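Local coordinates for divalent-cation tolerance protein CutA (PDB 1UKU) that helps its archaeal host resist heavy metals, forming homotrimers that bind copper at the interface between two trimers, at residues P9-A14 and L32-A37; A28-R33 and A53-R58. All blocks are in the same frame, centred on the assembly; numbering follows the deposited sequence.

Contact 1 of 2, residues P9-A14 and L32-A37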
ATOM      1  N   PRO A   9     -10.753  -7.032  11.673  1.00  8.82           N
ATOM      2  CA  PRO A   9     -12.179  -6.716  11.631  1.00  9.31           C
ATOM      3  C   PRO A   9     -12.569  -5.383  12.267  1.00 11.48           C
ATOM      4  O   PRO A   9     -13.612  -4.861  11.869  1.00 14.02           O
ATOM      5  CB  PRO A   9     -12.800  -7.922  12.322  1.00 10.16           C
ATOM      6  CG  PRO A   9     -11.759  -8.338  13.268  1.00  9.25           C
ATOM      7  CD  PRO A   9     -10.478  -8.235  12.458  1.00  8.73           C
ATOM      8  N   ASP A  10     -11.782  -4.820  13.181  1.00 11.84           N
ATOM      9  CA  ASP A  10     -11.957  -3.407  13.542  1.00 13.37           C
ATOM     10  C   ASP A  10     -10.745  -2.951  14.343  1.00 11.45           C
ATOM     11  O   ASP A  10      -9.703  -3.634  14.391  1.00 10.79           O
ATOM     12  CB  ASP A  10     -13.254  -3.102  14.330  1.00 14.59           C
ATOM     13  CG  ASP A  10     -13.714  -1.614  14.206  1.00 14.38           C
ATOM     14  OD1 ASP A  10     -14.164  -1.212  13.112  1.00 18.68           O
ATOM     15  OD2 ASP A  10     -13.702  -0.788  15.170  1.00 15.42           O
ATOM     16  N   TRP A  11     -10.896  -1.779  14.951  1.00 10.46           N
ATOM     17  CA  TRP A  11      -9.818  -1.055  15.535  1.00  9.69           C
ATOM     18  C   TRP A  11      -9.329  -1.680  16.811  1.00  9.40           C
ATOM     19  O   TRP A  11      -8.122  -1.609  17.096  1.00  9.56           O
ATOM     20  CB  TRP A  11     -10.297   0.381  15.821  1.00  8.66           C
ATOM     21  CG  TRP A  11     -10.309   1.246  14.614  1.00  8.34           C
ATOM     22  CD1 TRP A  11     -11.369   1.546  13.834  1.00  9.11           C
ATOM     23  CD2 TRP A  11      -9.173   1.849  14.011  1.00  9.25           C
ATOM     24  NE1 TRP A  11     -10.977   2.340  12.792  1.00 10.32           N
ATOM     25  CE2 TRP A  11      -9.615   2.522  12.871  1.00  9.57           C
ATOM     26  CE3 TRP A  11      -7.809   1.893  14.340  1.00  9.94           C
ATOM     27  CZ2 TRP A  11      -8.735   3.244  12.051  1.00  9.10           C
ATOM     28  CZ3 TRP A  11      -6.955   2.605  13.542  1.00 10.22           C
ATOM     29  CH2 TRP A  11      -7.409   3.258  12.412  1.00  9.19           C
ATOM     30  N   GLU A  12     -10.212  -2.246  17.626  1.00  8.99           N
ATOM     31  CA  GLU A  12      -9.776  -2.792  18.911  1.00 10.01           C
ATOM     32  C   GLU A  12      -8.823  -3.953  18.700  1.00  9.20           C
ATOM     33  O   GLU A  12      -7.775  -3.986  19.311  1.00  9.16           O
ATOM     34  CB  GLU A  12     -10.948  -3.206  19.783  1.00 10.92           C
ATOM     35  CG  GLU A  12     -10.565  -3.655  21.186  1.00 15.52           C
ATOM     36  CD  GLU A  12      -9.997  -2.551  22.062  1.00 19.73           C
ATOM     37  OE1 GLU A  12     -10.342  -1.348  21.896  1.00 26.30           O
ATOM     38  OE2 GLU A  12      -9.160  -2.910  22.923  1.00 25.67           O
ATOM     39  N   SER A  13      -9.168  -4.892  17.825  1.00  9.37           N
ATOM     40  CA  SER A  13      -8.274  -5.992  17.523  1.00  8.69           C
ATOM     41  C   SER A  13      -7.004  -5.491  16.841  1.00  9.06           C
ATOM     42  O   SER A  13      -5.921  -5.926  17.183  1.00  8.17           O
ATOM     43  CB  SER A  13      -8.927  -7.073  16.668  1.00 10.14           C
ATOM     44  OG  SER A  13      -9.479  -6.574  15.477  1.00 10.21           O
ATOM     45  N   ALA A  14      -7.114  -4.590  15.879  1.00  8.15           N
ATOM     46  CA  ALA A  14      -5.952  -4.114  15.176  1.00  8.06           C
ATOM     47  C   ALA A  14      -4.974  -3.478  16.176  1.00  7.90           C
ATOM     48  O   ALA A  14      -3.776  -3.743  16.129  1.00  7.29           O
ATOM     49  CB  ALA A  14      -6.376  -3.117  14.135  1.00  7.95           C
ATOM     50  N   LEU A  32      -2.271   2.201  10.462  1.00  5.39           N
ATOM     51  CA  LEU A  32      -3.604   1.586  10.434  1.00  6.48           C
ATOM     52  C   LEU A  32      -4.577   2.517   9.768  1.00  5.09           C
ATOM     53  O   LEU A  32      -4.630   3.689  10.092  1.00  6.44           O
ATOM     54  CB  LEU A  32      -4.110   1.292  11.837  1.00  7.07           C
ATOM     55  CG  LEU A  32      -3.511   0.054  12.540  1.00  9.35           C
ATOM     56  CD1 LEU A  32      -1.994  -0.050  12.513  1.00 13.69           C
ATOM     57  CD2 LEU A  32      -4.054  -0.032  13.963  1.00  8.41           C
ATOM     58  N   ARG A  33      -5.396   1.996   8.874  1.00  6.67           N
ATOM     59  CA  ARG A  33      -6.453   2.792   8.239  1.00  6.72           C
ATOM     60  C   ARG A  33      -7.589   1.880   7.782  1.00  6.65           C
ATOM     61  O   ARG A  33      -7.377   0.745   7.402  1.00  6.75           O
ATOM     62  CB  ARG A  33      -5.946   3.667   7.085  1.00  7.50           C
ATOM     63  CG  ARG A  33      -5.828   2.990   5.738  1.00 11.70           C
ATOM     64  CD  ARG A  33      -4.755   2.018   5.664  1.00 11.30           C
ATOM     65  NE  ARG A  33      -4.697   1.292   4.371  1.00 13.79           N
ATOM     66  CZ  ARG A  33      -5.449   0.258   4.014  1.00 10.44           C
ATOM     67  NH1 ARG A  33      -6.409  -0.187   4.781  1.00  8.31           N
ATOM     68  NH2 ARG A  33      -5.220  -0.359   2.859  1.00  8.43           N
ATOM     69  N   GLU A  34      -8.802   2.397   7.862  1.00  7.00           N
ATOM     70  CA  GLU A  34      -9.988   1.676   7.415  1.00  6.92           C
ATOM     71  C   GLU A  34      -9.995   1.376   5.915  1.00  6.70           C
ATOM     72  O   GLU A  34      -9.478   2.140   5.100  1.00  7.14           O
ATOM     73  CB  GLU A  34     -11.239   2.483   7.815  1.00  7.30           C
ATOM     74  CG  GLU A  34     -11.479   2.508   9.316  1.00 12.81           C
ATOM     75  CD  GLU A  34     -12.564   3.499   9.734  1.00 16.48           C
ATOM     76  OE1 GLU A  34     -12.628   3.841  10.947  1.00 16.99           O
ATOM     77  OE2 GLU A  34     -13.361   3.943   8.868  1.00 20.49           O
ATOM     78  N   HIS A  35     -10.652   0.268   5.576  1.00  5.42           N
ATOM     79  CA  HIS A  35     -11.021   0.016   4.186  1.00  5.62           C
ATOM     80  C   HIS A  35     -12.261  -0.849   4.162  1.00  5.70           C
ATOM     81  O   HIS A  35     -12.690  -1.365   5.198  1.00  6.62           O
ATOM     82  CB  HIS A  35      -9.881  -0.624   3.382  1.00  6.50           C
ATOM     83  CG  HIS A  35      -9.504  -1.994   3.848  1.00  5.63           C
ATOM     84  ND1 HIS A  35      -8.258  -2.301   4.348  1.00  6.80           N
ATOM     85  CD2 HIS A  35     -10.210  -3.152   3.854  1.00  5.66           C
ATOM     86  CE1 HIS A  35      -8.242  -3.578   4.706  1.00  6.59           C
ATOM     87  NE2 HIS A  35      -9.402  -4.125   4.388  1.00  6.47           N
ATOM     88  N   ARG A  36     -12.840  -0.979   2.986  1.00  5.63           N
ATOM     89  CA  ARG A  36     -13.952  -1.895   2.746  1.00  6.17           C
ATOM     90  C   ARG A  36     -13.441  -3.050   1.912  1.00  6.01           C
ATOM     91  O   ARG A  36     -12.839  -2.877   0.826  1.00  7.24           O
ATOM     92  CB  ARG A  36     -15.094  -1.166   2.040  1.00  7.07           C
ATOM     93  CG  ARG A  36     -15.752  -0.160   2.984  1.00  9.29           C
ATOM     94  CD  ARG A  36     -16.676   0.782   2.308  1.00 11.85           C
ATOM     95  NE  ARG A  36     -17.532   1.458   3.275  1.00 14.94           N
ATOM     96  CZ  ARG A  36     -17.232   2.572   3.927  1.00 19.31           C
ATOM     97  NH1 ARG A  36     -16.067   3.194   3.749  1.00 21.49           N
ATOM     98  NH2 ARG A  36     -18.131   3.080   4.780  1.00 21.15           N
ATOM     99  N   ALA A  37     -13.659  -4.261   2.402  1.00  5.97           N
ATOM    100  CA  ALA A  37     -13.190  -5.473   1.743  1.00  6.69           C
ATOM    101  C   ALA A  37     -14.343  -6.160   1.001  1.00  6.47           C
ATOM    102  O   ALA A  37     -15.440  -6.206   1.497  1.00  6.82           O
ATOM    103  CB  ALA A  37     -12.591  -6.434   2.734  1.00  7.25           C
TER
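Trp11, in the first turn of helix 11-23, meets Leu32 and Glu34 of strand 29-41 with two different parts of one indole: the six-membered ring takes the apolar contact and the pyrrole nitrogen the polar one. Trp11 CG stands anti to the carbonyl carbon, beside the backbone N (chi1 -79°). On the apolar side, Trp11 CZ3 comes 3.6 Å from Leu32 CB, the two side chains running alongside in opposite senses. Leu32 CD2 lies 3.9 Å from both Trp11 CZ3 and Ala14 CB, so one methyl touches two residues of the same helical turn. The indole also reaches the strand backbone, Trp11 CH2 lying 3.6 Å from Leu32 O.

At the other end of the ring, Trp11 NE1 donates a hydrogen bond of 2.9 Å to Glu34 OE1. The bond is nearly straight (167°); its acceptor lies close to the indole plane and accepts the N-H through its anti lone pair. The carboxylate is turned 65° from the ring, and the glutamate chain, extended beyond CG, crosses the tryptophan at about a right angle. Glu34 CG approaches Trp11 NE1 to 3.5 Å, adding an aliphatic touch to the polar one.

Val51 of strand 44-57 also packs on Trp11 and Leu32, while Ala14 reaches Phe8 of strand 2-8. Arg36 of the third subunit makes a cation-pi contact with Trp11. The N-terminal turn of helix 11-23 is thereby fitted against strand 29-41, at a place where the sheet runs on into that subunit.

Contact 2 of 2, residues A28-R33 and A53-R58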
ATOM      1  N   ALA A  28       8.785  -2.255  14.102  1.00  8.02           N
ATOM      2  CA  ALA A  28       9.158  -0.909  14.514  1.00  8.81           C
ATOM      3  C   ALA A  28       7.995   0.067  14.485  1.00  9.68           C
ATOM      4  O   ALA A  28       7.987   1.054  15.216  1.00  9.91           O
ATOM      5  CB  ALA A  28      10.266  -0.376  13.647  1.00  9.46           C
ATOM      6  N   CYS A  29       7.033  -0.186  13.608  1.00  9.63           N
ATOM      7  CA  CYS A  29       5.884   0.694  13.524  1.00 11.39           C
ATOM      8  C   CYS A  29       4.795   0.071  12.697  1.00  8.15           C
ATOM      9  O   CYS A  29       5.002  -0.897  11.966  1.00  8.31           O
ATOM     10  CB  CYS A  29       6.299   2.015  12.956  1.00 13.30           C
ATOM     11  SG  CYS A  29       6.832   1.845  11.346  1.00 22.81           S
ATOM     12  N   ALA A  30       3.596   0.613  12.885  1.00  8.36           N
ATOM     13  CA  ALA A  30       2.388   0.218  12.185  1.00  7.34           C
ATOM     14  C   ALA A  30       1.629   1.467  11.717  1.00  6.34           C
ATOM     15  O   ALA A  30       1.639   2.482  12.398  1.00  7.06           O
ATOM     16  CB  ALA A  30       1.546  -0.615  13.052  1.00  7.70           C
ATOM     17  N   ASN A  31       1.033   1.391  10.530  1.00  5.58           N
ATOM     18  CA  ASN A  31       0.130   2.411  10.023  1.00  6.12           C
ATOM     19  C   ASN A  31      -1.233   1.714   9.800  1.00  6.50           C
ATOM     20  O   ASN A  31      -1.314   0.746   9.050  1.00  6.07           O
ATOM     21  CB  ASN A  31       0.615   2.970   8.690  1.00  6.04           C
ATOM     22  CG  ASN A  31       1.899   3.775   8.756  1.00  6.23           C
ATOM     23  OD1 ASN A  31       2.403   4.125   7.685  1.00  7.60           O
ATOM     24  ND2 ASN A  31       2.402   4.131   9.943  1.00  7.03           N
ATOM     25  N   LEU A  32      -2.271   2.201  10.462  1.00  5.39           N
ATOM     26  CA  LEU A  32      -3.604   1.586  10.434  1.00  6.48           C
ATOM     27  C   LEU A  32      -4.577   2.517   9.768  1.00  5.09           C
ATOM     28  O   LEU A  32      -4.630   3.689  10.092  1.00  6.44           O
ATOM     29  CB  LEU A  32      -4.110   1.292  11.837  1.00  7.07           C
ATOM     30  CG  LEU A  32      -3.511   0.054  12.540  1.00  9.35           C
ATOM     31  CD1 LEU A  32      -1.994  -0.050  12.513  1.00 13.69           C
ATOM     32  CD2 LEU A  32      -4.054  -0.032  13.963  1.00  8.41           C
ATOM     33  N   ARG A  33      -5.396   1.996   8.874  1.00  6.67           N
ATOM     34  CA  ARG A  33      -6.453   2.792   8.239  1.00  6.72           C
ATOM     35  C   ARG A  33      -7.589   1.880   7.782  1.00  6.65           C
ATOM     36  O   ARG A  33      -7.377   0.745   7.402  1.00  6.75           O
ATOM     37  CB  ARG A  33      -5.946   3.667   7.085  1.00  7.50           C
ATOM     38  CG  ARG A  33      -5.828   2.990   5.738  1.00 11.70           C
ATOM     39  CD  ARG A  33      -4.755   2.018   5.664  1.00 11.30           C
ATOM     40  NE  ARG A  33      -4.697   1.292   4.371  1.00 13.79           N
ATOM     41  CZ  ARG A  33      -5.449   0.258   4.014  1.00 10.44           C
ATOM     42  NH1 ARG A  33      -6.409  -0.187   4.781  1.00  8.31           N
ATOM     43  NH2 ARG A  33      -5.220  -0.359   2.859  1.00  8.43           N
ATOM     44  N   ALA A  53      -3.553  -2.855   8.159  1.00  7.01           N
ATOM     45  CA  ALA A  53      -2.345  -2.547   8.931  1.00  6.51           C
ATOM     46  C   ALA A  53      -1.115  -2.796   8.086  1.00  6.43           C
ATOM     47  O   ALA A  53      -0.909  -3.898   7.566  1.00  8.02           O
ATOM     48  CB  ALA A  53      -2.288  -3.387  10.175  1.00  7.05           C
ATOM     49  N   ILE A  54      -0.334  -1.742   7.956  1.00  5.43           N
ATOM     50  CA  ILE A  54       0.949  -1.761   7.289  1.00  6.76           C
ATOM     51  C   ILE A  54       2.009  -1.771   8.394  1.00  6.17           C
ATOM     52  O   ILE A  54       2.175  -0.798   9.129  1.00  6.11           O
ATOM     53  CB  ILE A  54       1.112  -0.523   6.380  1.00  6.76           C
ATOM     54  CG1 ILE A  54       0.046  -0.490   5.280  1.00 10.12           C
ATOM     55  CG2 ILE A  54       2.505  -0.527   5.737  1.00 10.92           C
ATOM     56  CD1 ILE A  54      -0.242   0.912   4.727  1.00 14.57           C
ATOM     57  N   LEU A  55       2.742  -2.866   8.487  1.00  6.10           N
ATOM     58  CA  LEU A  55       3.781  -3.067   9.490  1.00  5.98           C
ATOM     59  C   LEU A  55       5.161  -2.990   8.876  1.00  6.38           C
ATOM     60  O   LEU A  55       5.352  -3.432   7.761  1.00  6.50           O
ATOM     61  CB  LEU A  55       3.616  -4.433  10.169  1.00  6.61           C
ATOM     62  CG  LEU A  55       2.180  -4.872  10.522  1.00  6.66           C
ATOM     63  CD1 LEU A  55       2.180  -6.236  11.116  1.00  8.00           C
ATOM     64  CD2 LEU A  55       1.529  -3.863  11.474  1.00  7.00           C
ATOM     65  N   LYS A  56       6.115  -2.439   9.617  1.00  7.03           N
ATOM     66  CA  LYS A  56       7.479  -2.252   9.103  1.00  7.87           C
ATOM     67  C   LYS A  56       8.434  -2.969  10.033  1.00  6.82           C
ATOM     68  O   LYS A  56       8.408  -2.765  11.236  1.00  7.91           O
ATOM     69  CB  LYS A  56       7.812  -0.759   8.982  1.00  8.59           C
ATOM     70  CG  LYS A  56       6.755   0.028   8.151  1.00 12.06           C
ATOM     71  CD  LYS A  56       6.856   1.562   8.241  1.00 17.99           C
ATOM     72  CE  LYS A  56       5.488   2.279   8.533  1.00 19.10           C
ATOM     73  NZ  LYS A  56       5.049   2.414  10.025  1.00 17.61           N
ATOM     74  N   THR A  57       9.288  -3.843   9.481  1.00  6.91           N
ATOM     75  CA  THR A  57      10.242  -4.572  10.336  1.00  7.88           C
ATOM     76  C   THR A  57      11.457  -5.024   9.515  1.00  8.07           C
ATOM     77  O   THR A  57      11.591  -4.667   8.355  1.00  7.59           O
ATOM     78  CB  THR A  57       9.557  -5.734  11.080  1.00  8.38           C
ATOM     79  OG1 THR A  57      10.419  -6.199  12.141  1.00  8.70           O
ATOM     80  CG2 THR A  57       9.303  -6.923  10.165  1.00  7.72           C
ATOM     81  N   ARG A  58      12.341  -5.781  10.160  1.00  8.80           N
ATOM     82  CA  ARG A  58      13.497  -6.349   9.492  1.00  8.96           C
ATOM     83  C   ARG A  58      13.168  -7.630   8.782  1.00  8.60           C
ATOM     84  O   ARG A  58      12.351  -8.404   9.226  1.00  9.14           O
ATOM     85  CB  ARG A  58      14.623  -6.652  10.486  1.00  8.62           C
ATOM     86  CG  ARG A  58      15.069  -5.503  11.356  1.00  9.40           C
ATOM     87  CD  ARG A  58      16.414  -5.771  12.003  1.00 10.05           C
ATOM     88  NE  ARG A  58      16.484  -7.066  12.659  1.00  8.73           N
ATOM     89  CZ  ARG A  58      16.435  -7.260  13.966  1.00  8.50           C
ATOM     90  NH1 ARG A  58      16.215  -6.232  14.807  1.00  9.16           N
ATOM     91  NH2 ARG A  58      16.533  -8.491  14.454  1.00  7.91           N
TER
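Lys56 is bent at chi3 (-132°), the torsion that sets its CE, and Asn31 CG stands anti to the carbonyl carbon (chi1 -67°); between them they bring Lys56 CE to 3.7 Å from Asn31 OD1 across the strand pair. The modelled position of Lys56 NZ, too close to Cys29, is doubtful. The lysine and asparagine side chains cross at about a right angle. Asn31 ND2 donates to Ala30 O at 3.1 Å from above the carbonyl plane, and Asn31 OD1 accepts a hydrogen bond from Tyr5 OH of the third subunit, so both ends of the amide are engaged.

Beneath these groups the backbones are tied by a reciprocal pair: Asn31 N to Ile54 O at 2.8 Å, and Ile54 N to Asn31 O at 2.9 Å, the latter almost straight (178°). Apolar contacts occupy the other face, where Ala30 CB meets Leu55 CD2 at 3.6 Å and Leu32 CD1 approaches Ala53 CB at 4.1 Å; Val18 of helix 11-23 packs on Ala30 and Leu55. The arrangement is that of a long antiparallel beta hairpin, strands 29-41 and 44-57, within the helix-covered, ferredoxin-like sheet of the CutA family.

In the fold
Both contacts use strand 29-41 and share Leu32 and Arg33, but they engage it differently. Contact 2 lies nearer the centre of the chain and is almost wholly buried: it joins two neighbouring strands through an antiparallel backbone ladder with small and apolar side chains on the side facing helix 11-23. Contact 1 is smaller and joins helix to strand mainly through side chains, with no backbone-to-backbone hydrogen bond between its segments; it passes from buried Leu32 and Ala14 to exposed Glu34, whose side chain is about 10 Å from the bound copper ion. Leu32 serves in both, packing against helix 11-23 and the adjoining strand. The third subunit touches both contacts, so these intrachain links border the trimer interface.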